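Local coordinates for protein oligogalacturonate lyase (Vibrio parahaemolyticus RIMD 2210633, PDB 3C5M) that probably cleaves, by beta-elimination, short galacturonate oligomers derived from pectin, as a manganese-binding lyase built on a seven-bladed beta-propeller, at residues Asp91-Phe95 / Lys106-Glu110; Ala72-Thr76 / Leu109-Glu114; Thr29-Arg35 / Glu372-Ile377. The contacts are given in a common frame with arbitrary orientation. Residues are numbered along the deposited sequence.

Contact 1 of 3, residues Asp91-Phe95 / Lys106-Glu110; sequences DERAF and KVDLE
These two segments form the open end of an antiparallel beta hairpin, the pair of strands 94-99 and 103-108 in the middle of a four-stranded propeller blade. The chain enters through a turn: Asp91 sits near phi/psi -77/-6 and Glu92 in the left-handed region at 58/29. The carboxylate of Glu92 leads away from Lys106-Glu110 to the backbone N of Gln45 and a salt bridge with Lys41, while its carbonyl O lies 3.8 Å from Leu109 CD1. Arg93 (-107/3) finishes the turn, and its O accepts a hydrogen bond from Leu109 N at 3.1 Å. Ala94 is fully extended (-169/166) and faces Asp108 as a non-hydrogen-bonded pair, CA to CA 4.4 Å. Its CB lies only 3.0 Å from Val107 O, and its CA 3.6 Å from Leu109 CG. Phe95 pairs with Val107 as the hydrogen-bonded pair, CA to CA 5.5 Å: Phe95 N to Val107 O is 3.1 Å and Val107 N to Phe95 O is 2.9 Å. Its ring, at chi1 92° between the p and t wells, turns back over the partner strand, with CE1 3.5 Å from Val107 CB and CD1 3.8 Å from Leu109 CD2. Past the last bridge the partner strand bends out through an Asx turn, in which Glu110 N donates to Asp108 OD1 at 2.7 Å.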
loop_
_atom_site.group_PDB
_atom_site.type_symbol
_atom_site.label_atom_id
_atom_site.label_comp_id
_atom_site.label_asym_id
_atom_site.label_seq_id
_atom_site.Cartn_x
_atom_site.Cartn_y
_atom_site.Cartn_z
ATOM N N ASP A 91 1.391 -7.976 16.834
ATOM C CA ASP A 91 1.233 -7.877 18.291
ATOM C C ASP A 91 1.017 -6.431 18.695
ATOM O O ASP A 91 0.767 -6.132 19.851
ATOM C CB ASP A 91 2.470 -8.450 19.019
ATOM C CG ASP A 91 3.767 -7.707 18.682
ATOM O OD1 ASP A 91 4.095 -7.564 17.482
ATOM O OD2 ASP A 91 4.472 -7.284 19.622
ATOM N N GLU A 92 1.132 -5.536 17.723
ATOM C CA GLU A 92 0.928 -4.112 17.947
ATOM C C GLU A 92 1.843 -3.528 19.010
ATOM O O GLU A 92 1.500 -2.554 19.665
ATOM C CB GLU A 92 -0.541 -3.844 18.312
ATOM C CG GLU A 92 -1.481 -4.559 17.364
ATOM C CD GLU A 92 -2.891 -4.041 17.384
ATOM O OE1 GLU A 92 -3.335 -3.555 18.450
ATOM O OE2 GLU A 92 -3.560 -4.149 16.329
ATOM N N ARG A 93 3.024 -4.109 19.165
ATOM C CA ARG A 93 3.960 -3.604 20.148
ATOM C C ARG A 93 5.114 -2.891 19.461
ATOM O O ARG A 93 6.051 -2.417 20.105
ATOM C CB ARG A 93 4.478 -4.747 21.015
ATOM C CG ARG A 93 3.379 -5.443 21.805
ATOM C CD ARG A 93 3.979 -6.286 22.897
ATOM N NE ARG A 93 4.707 -5.444 23.843
ATOM C CZ ARG A 93 5.645 -5.883 24.674
ATOM N NH1 ARG A 93 5.980 -7.168 24.679
ATOM N NH2 ARG A 93 6.245 -5.034 25.499
ATOM N N ALA A 94 5.031 -2.802 18.144
ATOM C CA ALA A 94 6.075 -2.149 17.386
ATOM C C ALA A 94 5.656 -1.931 15.932
ATOM O O ALA A 94 4.660 -2.496 15.458
ATOM C CB ALA A 94 7.340 -3.004 17.440
ATOM N N PHE A 95 6.405 -1.086 15.228
ATOM C CA PHE A 95 6.135 -0.856 13.807
ATOM C C PHE A 95 7.483 -0.909 13.108
ATOM O O PHE A 95 8.515 -0.767 13.756
ATOM C CB PHE A 95 5.394 0.487 13.567
ATOM C CG PHE A 95 6.293 1.669 13.305
ATOM C CD1 PHE A 95 6.925 2.333 14.357
ATOM C CD2 PHE A 95 6.504 2.123 12.000
ATOM C CE1 PHE A 95 7.748 3.434 14.119
ATOM C CE2 PHE A 95 7.330 3.226 11.747
ATOM C CZ PHE A 95 7.955 3.884 12.812
ATOM N N LYS A 106 13.064 -1.506 13.381
ATOM C CA LYS A 106 11.974 -2.037 14.178
ATOM C C LYS A 106 11.912 -1.099 15.373
ATOM O O LYS A 106 12.910 -0.922 16.079
ATOM C CB LYS A 106 12.276 -3.453 14.662
ATOM C CG LYS A 106 11.083 -4.075 15.351
ATOM C CD LYS A 106 11.488 -5.267 16.152
ATOM C CE LYS A 106 10.303 -5.895 16.849
ATOM N NZ LYS A 106 10.771 -6.927 17.809
ATOM N N VAL A 107 10.750 -0.506 15.604
ATOM C CA VAL A 107 10.589 0.451 16.694
ATOM C C VAL A 107 9.560 0.058 17.755
ATOM O O VAL A 107 8.404 -0.180 17.440
ATOM C CB VAL A 107 10.144 1.824 16.147
ATOM C CG1 VAL A 107 10.148 2.845 17.264
ATOM C CG2 VAL A 107 11.019 2.231 14.989
ATOM N N ASP A 108 9.975 0.023 19.012
ATOM C CA ASP A 108 9.067 -0.316 20.101
ATOM C C ASP A 108 8.100 0.870 20.248
ATOM O O ASP A 108 8.531 1.998 20.489
ATOM C CB ASP A 108 9.864 -0.516 21.394
ATOM C CG ASP A 108 9.026 -1.090 22.528
ATOM O OD1 ASP A 108 7.943 -0.536 22.810
ATOM O OD2 ASP A 108 9.456 -2.089 23.150
ATOM N N LEU A 109 6.801 0.620 20.097
ATOM C CA LEU A 109 5.809 1.686 20.190
ATOM C C LEU A 109 5.644 2.243 21.592
ATOM O O LEU A 109 4.953 3.248 21.801
ATOM C CB LEU A 109 4.465 1.189 19.698
ATOM C CG LEU A 109 4.443 0.960 18.204
ATOM C CD1 LEU A 109 3.089 0.398 17.777
ATOM C CD2 LEU A 109 4.734 2.285 17.522
ATOM N N GLU A 110 6.282 1.584 22.552
ATOM C CA GLU A 110 6.214 1.981 23.947
ATOM C C GLU A 110 7.437 2.782 24.330
ATOM O O GLU A 110 7.339 3.974 24.610
ATOM C CB GLU A 110 6.123 0.735 24.829
ATOM C CG GLU A 110 4.839 0.608 25.636
ATOM C CD GLU A 110 4.848 1.467 26.897
ATOM O OE1 GLU A 110 4.961 2.715 26.780
ATOM O OE2 GLU A 110 4.745 0.881 28.002
#

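Contact 2 of 3, residues Ala72-Thr76 / Leu109-Glu114; sequences AVQLT and LETLEE
Residues 72-74 are the end of a strand, extended at phi/psi from -121/138 to -76/121. The chain then bends at Leu75 (-85/-45) and extends again at Thr76 (-129/155). Opposite lies the turn 109-114: Leu109 (-69/-8), Glu110 (-99/-67) and Thr111 (-76/-20) curl round, Leu112 adopts left-handed angles of 71/13, and Glu113 and Glu114 straighten into the following strand. No hydrogen bond links the two segments. The backbones come nearest at Leu75 and Leu112, CA to CA 6.3 Å, so side chains do the joining. Leu112, an m,t rotamer, reaches across from the turn: its CD1 lies 3.7 Å from Gln74 O and 4.2 Å from Val73 CG2, and its CD2 is 3.8 Å from Leu75 CD1. Leu75 itself is off-rotamer (chi1 -94°, chi2 31°) and also meets Leu109, CD2 to CD2 4.0 Å; the same side chain touches Phe95. Each segment braces its own bend. Gln74 NE2 donates to Thr76 O at 3.0 Å, while Gln74 OE1 accepts from the backbone N of Ala2; Glu113 N donates to Thr111 OG1 at 3.1 Å, an ST turn. At the margin Glu114 OE2 passes 4.3 Å from Thr76 CG2, while its carboxylate bonds Tyr97 and forms a salt bridge with Lys3, whose NZ also binds the carbonyls of Leu75 and Leu112. The arrangement is a blade-to-blade packing contact of a beta-propeller: the end of strand 71-74 abuts the 103-108/114-119 connection of the next blade through a small leucine cluster.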
loop_
_atom_site.group_PDB
_atom_site.type_symbol
_atom_site.label_atom_id
_atom_site.label_comp_id
_atom_site.label_asym_id
_atom_site.label_seq_id
_atom_site.Cartn_x
_atom_site.Cartn_y
_atom_site.Cartn_z
ATOM N N ALA A 72 -0.765 12.777 19.440
ATOM C CA ALA A 72 0.126 11.979 18.622
ATOM C C ALA A 72 1.537 12.072 19.167
ATOM O O ALA A 72 1.997 13.150 19.551
ATOM C CB ALA A 72 0.093 12.483 17.189
ATOM N N VAL A 73 2.231 10.945 19.197
ATOM C CA VAL A 73 3.600 10.933 19.687
ATOM C C VAL A 73 4.545 10.720 18.508
ATOM O O VAL A 73 4.241 9.968 17.584
ATOM C CB VAL A 73 3.796 9.823 20.748
ATOM C CG1 VAL A 73 3.289 8.490 20.222
ATOM C CG2 VAL A 73 5.264 9.716 21.113
ATOM N N GLN A 74 5.679 11.407 18.537
ATOM C CA GLN A 74 6.651 11.275 17.471
ATOM C C GLN A 74 7.386 9.950 17.648
ATOM O O GLN A 74 8.009 9.706 18.677
ATOM C CB GLN A 74 7.642 12.439 17.502
ATOM C CG GLN A 74 8.237 12.795 16.146
ATOM C CD GLN A 74 9.311 13.876 16.236
ATOM O OE1 GLN A 74 9.165 14.871 16.967
ATOM N NE2 GLN A 74 10.397 13.691 15.485
ATOM N N LEU A 75 7.299 9.096 16.632
ATOM C CA LEU A 75 7.922 7.777 16.641
ATOM C C LEU A 75 9.368 7.807 16.192
ATOM O O LEU A 75 10.230 7.183 16.814
ATOM C CB LEU A 75 7.128 6.832 15.731
ATOM C CG LEU A 75 6.054 5.963 16.373
ATOM C CD1 LEU A 75 5.437 6.659 17.566
ATOM C CD2 LEU A 75 5.017 5.604 15.338
ATOM N N THR A 76 9.633 8.539 15.112
ATOM C CA THR A 76 10.975 8.627 14.557
ATOM C C THR A 76 11.398 10.078 14.341
ATOM O O THR A 76 10.555 10.953 14.163
ATOM C CB THR A 76 11.044 7.906 13.217
ATOM O OG1 THR A 76 10.246 8.609 12.263
ATOM C CG2 THR A 76 10.533 6.492 13.357
ATOM N N LEU A 109 6.801 0.620 20.097
ATOM C CA LEU A 109 5.809 1.686 20.190
ATOM C C LEU A 109 5.644 2.243 21.592
ATOM O O LEU A 109 4.953 3.248 21.801
ATOM C CB LEU A 109 4.465 1.189 19.698
ATOM C CG LEU A 109 4.443 0.960 18.204
ATOM C CD1 LEU A 109 3.089 0.398 17.777
ATOM C CD2 LEU A 109 4.734 2.285 17.522
ATOM N N GLU A 110 6.282 1.584 22.552
ATOM C CA GLU A 110 6.214 1.981 23.947
ATOM C C GLU A 110 7.437 2.782 24.330
ATOM O O GLU A 110 7.339 3.974 24.610
ATOM C CB GLU A 110 6.123 0.735 24.829
ATOM C CG GLU A 110 4.839 0.608 25.636
ATOM C CD GLU A 110 4.848 1.467 26.897
ATOM O OE1 GLU A 110 4.961 2.715 26.780
ATOM O OE2 GLU A 110 4.745 0.881 28.002
ATOM N N THR A 111 8.592 2.119 24.341
ATOM C CA THR A 111 9.852 2.764 24.715
ATOM C C THR A 111 10.410 3.663 23.615
ATOM O O THR A 111 11.224 4.548 23.881
ATOM C CB THR A 111 10.918 1.722 25.068
ATOM O OG1 THR A 111 11.298 1.011 23.886
ATOM C CG2 THR A 111 10.371 0.735 26.076
ATOM N N LEU A 112 9.949 3.439 22.389
ATOM C CA LEU A 112 10.398 4.191 21.225
ATOM C C LEU A 112 11.814 3.813 20.857
ATOM O O LEU A 112 12.455 4.487 20.052
ATOM C CB LEU A 112 10.304 5.696 21.458
ATOM C CG LEU A 112 8.870 6.238 21.440
ATOM C CD1 LEU A 112 8.898 7.743 21.677
ATOM C CD2 LEU A 112 8.214 5.933 20.098
ATOM N N GLU A 113 12.297 2.722 21.443
ATOM C CA GLU A 113 13.635 2.228 21.156
ATOM C C GLU A 113 13.641 1.686 19.727
ATOM O O GLU A 113 12.644 1.114 19.279
ATOM C CB GLU A 113 14.002 1.108 22.137
ATOM C CG GLU A 113 15.146 0.228 21.646
ATOM C CD GLU A 113 15.268 -1.088 22.405
ATOM O OE1 GLU A 113 14.265 -1.829 22.472
ATOM O OE2 GLU A 113 16.365 -1.387 22.926
ATOM N N GLU A 114 14.756 1.861 19.019
ATOM C CA GLU A 114 14.887 1.374 17.641
ATOM C C GLU A 114 15.942 0.261 17.499
ATOM O O GLU A 114 16.951 0.253 18.202
ATOM C CB GLU A 114 15.212 2.551 16.689
ATOM C CG GLU A 114 13.978 3.429 16.333
ATOM C CD GLU A 114 14.229 4.508 15.258
ATOM O OE1 GLU A 114 14.532 4.174 14.075
ATOM O OE2 GLU A 114 14.108 5.707 15.602
#

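Contact 3 of 3, residues Thr29-Arg35 / Glu372-Ile377; sequences TDIICHR and EGVPAI. Unlike the reference sequence in segment 29-35: Ile31 (reference Val).
Ile32 and Pro375 make the apolar centre, CG2 to CG 3.4 Å, where two neighbouring propeller blades meet. Ile32 (m,t rotamer) also places CG1 3.6 Å from Val374 CG2. The segments run side by side in the same direction, with CA to CA distances of 5.3 Å for Ile32 and Pro375, 4.8 Å for Cys33 and Ala376, and 5.7 Å for His34 and Ile377. Ile32 (-63/128) and Pro375 (-57/130) have nearly matching backbone angles, and the chains extend beyond them. One hydrogen bond joins the backbones, Cys33 N to Pro375 O at 2.9 Å. Farther along, Ile377 (m,t) fills the gap, its CG1 4.1 Å from Cys33 CB and its CD1 3.7 Å from His34 C. Strand 33-34 belongs to one blade, strand 376-381 to the blade where strands 12-15 and 22-25 join the chain's last strands, the propeller's "velcro" closure. Just beyond, the side chains of Arg35 and the manganese ligand His355 approach to about 3 Å between nearest atoms; the ion is about 9 Å from the Arg35 side chain, which lies just outside the metal's ligands. At the other end Gly373 (116/-47) turns the backbone where a CB would jam against the carbonyl of Glu372. The Glu372 carboxylate bonds the Tyr378 hydroxyl, while Glu372 CB lies 3.7 Å from Thr29 OG1.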
loop_
_atom_site.group_PDB
_atom_site.type_symbol
_atom_site.label_atom_id
_atom_site.label_comp_id
_atom_site.label_asym_id
_atom_site.label_seq_id
_atom_site.Cartn_x
_atom_site.Cartn_y
_atom_site.Cartn_z
ATOM N N THR A 29 -4.485 21.676 8.929
ATOM C CA THR A 29 -4.574 22.072 7.540
ATOM C C THR A 29 -3.345 22.863 7.076
ATOM O O THR A 29 -3.194 23.148 5.888
ATOM C CB THR A 29 -5.884 22.876 7.302
ATOM O OG1 THR A 29 -5.996 23.187 5.912
ATOM C CG2 THR A 29 -5.895 24.166 8.123
ATOM N N ASP A 30 -2.456 23.181 8.016
ATOM C CA ASP A 30 -1.233 23.935 7.713
ATOM C C ASP A 30 0.070 23.128 7.693
ATOM O O ASP A 30 1.133 23.696 7.418
ATOM C CB ASP A 30 -1.055 25.081 8.704
ATOM C CG ASP A 30 -1.198 24.620 10.121
ATOM O OD1 ASP A 30 -2.350 24.462 10.572
ATOM O OD2 ASP A 30 -0.167 24.383 10.780
ATOM N N ILE A 31 0.020 21.828 7.998
ATOM C CA ILE A 31 1.244 21.006 7.981
ATOM C C ILE A 31 1.024 19.731 7.168
ATOM O O ILE A 31 -0.020 19.087 7.268
ATOM C CB ILE A 31 1.732 20.661 9.431
ATOM C CG1 ILE A 31 3.215 20.286 9.410
ATOM C CG2 ILE A 31 0.916 19.519 10.021
ATOM C CD1 ILE A 31 3.950 20.825 10.607
ATOM N N ILE A 32 1.997 19.389 6.337
ATOM C CA ILE A 32 1.914 18.197 5.492
ATOM C C ILE A 32 1.840 16.868 6.271
ATOM O O ILE A 32 2.667 16.610 7.144
ATOM C CB ILE A 32 3.124 18.145 4.547
ATOM C CG1 ILE A 32 3.106 19.391 3.657
ATOM C CG2 ILE A 32 3.107 16.858 3.738
ATOM C CD1 ILE A 32 4.293 19.511 2.726
ATOM N N CYS A 33 0.851 16.039 5.944
ATOM C CA CYS A 33 0.671 14.745 6.582
ATOM C C CYS A 33 0.068 13.774 5.590
ATOM O O CYS A 33 -0.700 14.172 4.718
ATOM C CB CYS A 33 -0.288 14.834 7.763
ATOM S SG CYS A 33 0.314 15.785 9.144
ATOM N N HIS A 34 0.407 12.496 5.724
ATOM C CA HIS A 34 -0.172 11.492 4.850
ATOM C C HIS A 34 -0.129 10.132 5.499
ATOM O O HIS A 34 0.693 9.877 6.386
ATOM C CB HIS A 34 0.563 11.426 3.515
ATOM C CG HIS A 34 1.936 10.841 3.610
ATOM N ND1 HIS A 34 3.046 11.592 3.932
ATOM C CD2 HIS A 34 2.379 9.578 3.412
ATOM C CE1 HIS A 34 4.116 10.817 3.925
ATOM N NE2 HIS A 34 3.739 9.592 3.612
ATOM N N ARG A 35 -1.027 9.265 5.037
ATOM C CA ARG A 35 -1.131 7.896 5.522
ATOM C C ARG A 35 -0.140 7.021 4.747
ATOM O O ARG A 35 0.331 7.407 3.675
ATOM C CB ARG A 35 -2.544 7.376 5.298
ATOM C CG ARG A 35 -2.894 7.148 3.844
ATOM C CD ARG A 35 -4.318 6.685 3.722
ATOM N NE ARG A 35 -4.611 5.482 4.510
ATOM C CZ ARG A 35 -4.192 4.267 4.186
ATOM N NH1 ARG A 35 -3.462 4.095 3.093
ATOM N NH2 ARG A 35 -4.518 3.228 4.931
ATOM N N GLU A 372 -7.778 20.933 0.920
ATOM C CA GLU A 372 -7.809 22.098 1.790
ATOM C C GLU A 372 -6.496 22.856 1.673
ATOM O O GLU A 372 -6.185 23.711 2.501
ATOM C CB GLU A 372 -8.038 21.705 3.245
ATOM C CG GLU A 372 -9.367 21.066 3.534
ATOM C CD GLU A 372 -9.766 21.222 4.993
ATOM O OE1 GLU A 372 -9.943 22.382 5.438
ATOM O OE2 GLU A 372 -9.899 20.193 5.699
ATOM N N GLY A 373 -5.718 22.537 0.647
ATOM C CA GLY A 373 -4.465 23.245 0.455
ATOM C C GLY A 373 -3.191 22.436 0.581
ATOM O O GLY A 373 -2.279 22.547 -0.239
ATOM N N VAL A 374 -3.099 21.632 1.626
ATOM C CA VAL A 374 -1.912 20.815 1.788
ATOM C C VAL A 374 -2.358 19.404 2.118
ATOM O O VAL A 374 -3.451 19.206 2.669
ATOM C CB VAL A 374 -0.995 21.354 2.903
ATOM C CG1 VAL A 374 -1.048 20.448 4.125
ATOM C CG2 VAL A 374 0.423 21.462 2.377
ATOM N N PRO A 375 -1.530 18.402 1.768
ATOM C CA PRO A 375 -1.911 17.027 2.066
ATOM C C PRO A 375 -2.181 16.824 3.555
ATOM O O PRO A 375 -1.382 17.220 4.423
ATOM C CB PRO A 375 -0.728 16.226 1.541
ATOM C CG PRO A 375 0.405 17.175 1.649
ATOM C CD PRO A 375 -0.186 18.451 1.167
ATOM N N ALA A 376 -3.331 16.216 3.828
ATOM C CA ALA A 376 -3.789 15.937 5.183
ATOM C C ALA A 376 -4.535 14.598 5.223
ATOM O O ALA A 376 -4.899 14.035 4.182
ATOM C CB ALA A 376 -4.693 17.057 5.663
ATOM N N ILE A 377 -4.783 14.108 6.433
ATOM C CA ILE A 377 -5.435 12.820 6.629
ATOM C C ILE A 377 -6.884 12.938 7.081
ATOM O O ILE A 377 -7.189 13.661 8.032
ATOM C CB ILE A 377 -4.646 11.983 7.670
ATOM C CG1 ILE A 377 -3.177 11.909 7.263
ATOM C CG2 ILE A 377 -5.184 10.573 7.743
ATOM C CD1 ILE A 377 -2.315 11.234 8.285
#

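How the contacts relate
Along the chain, contact 3 closes a loop of more than 330 residues, and contacts 1 and 2 are nested inside it. Those two are neighbours, centres 8 Å apart, and share Leu109 and Glu110: contact 1 lies within the blade running from strand 87-88 to strand 114-119, and contact 2 packs that blade on the preceding one. They also touch directly, through a probable hydrogen bond from Asp108 N to Glu113 O at 2.9 Å. Contact 3 lies 22 Å from contact 2, centre to centre, and reaches the same sheet through its edge strand 33-34, two strands away from 71-74. There the first and last parts of the chain meet to close the ring; contacts 1 and 2 lie farther round.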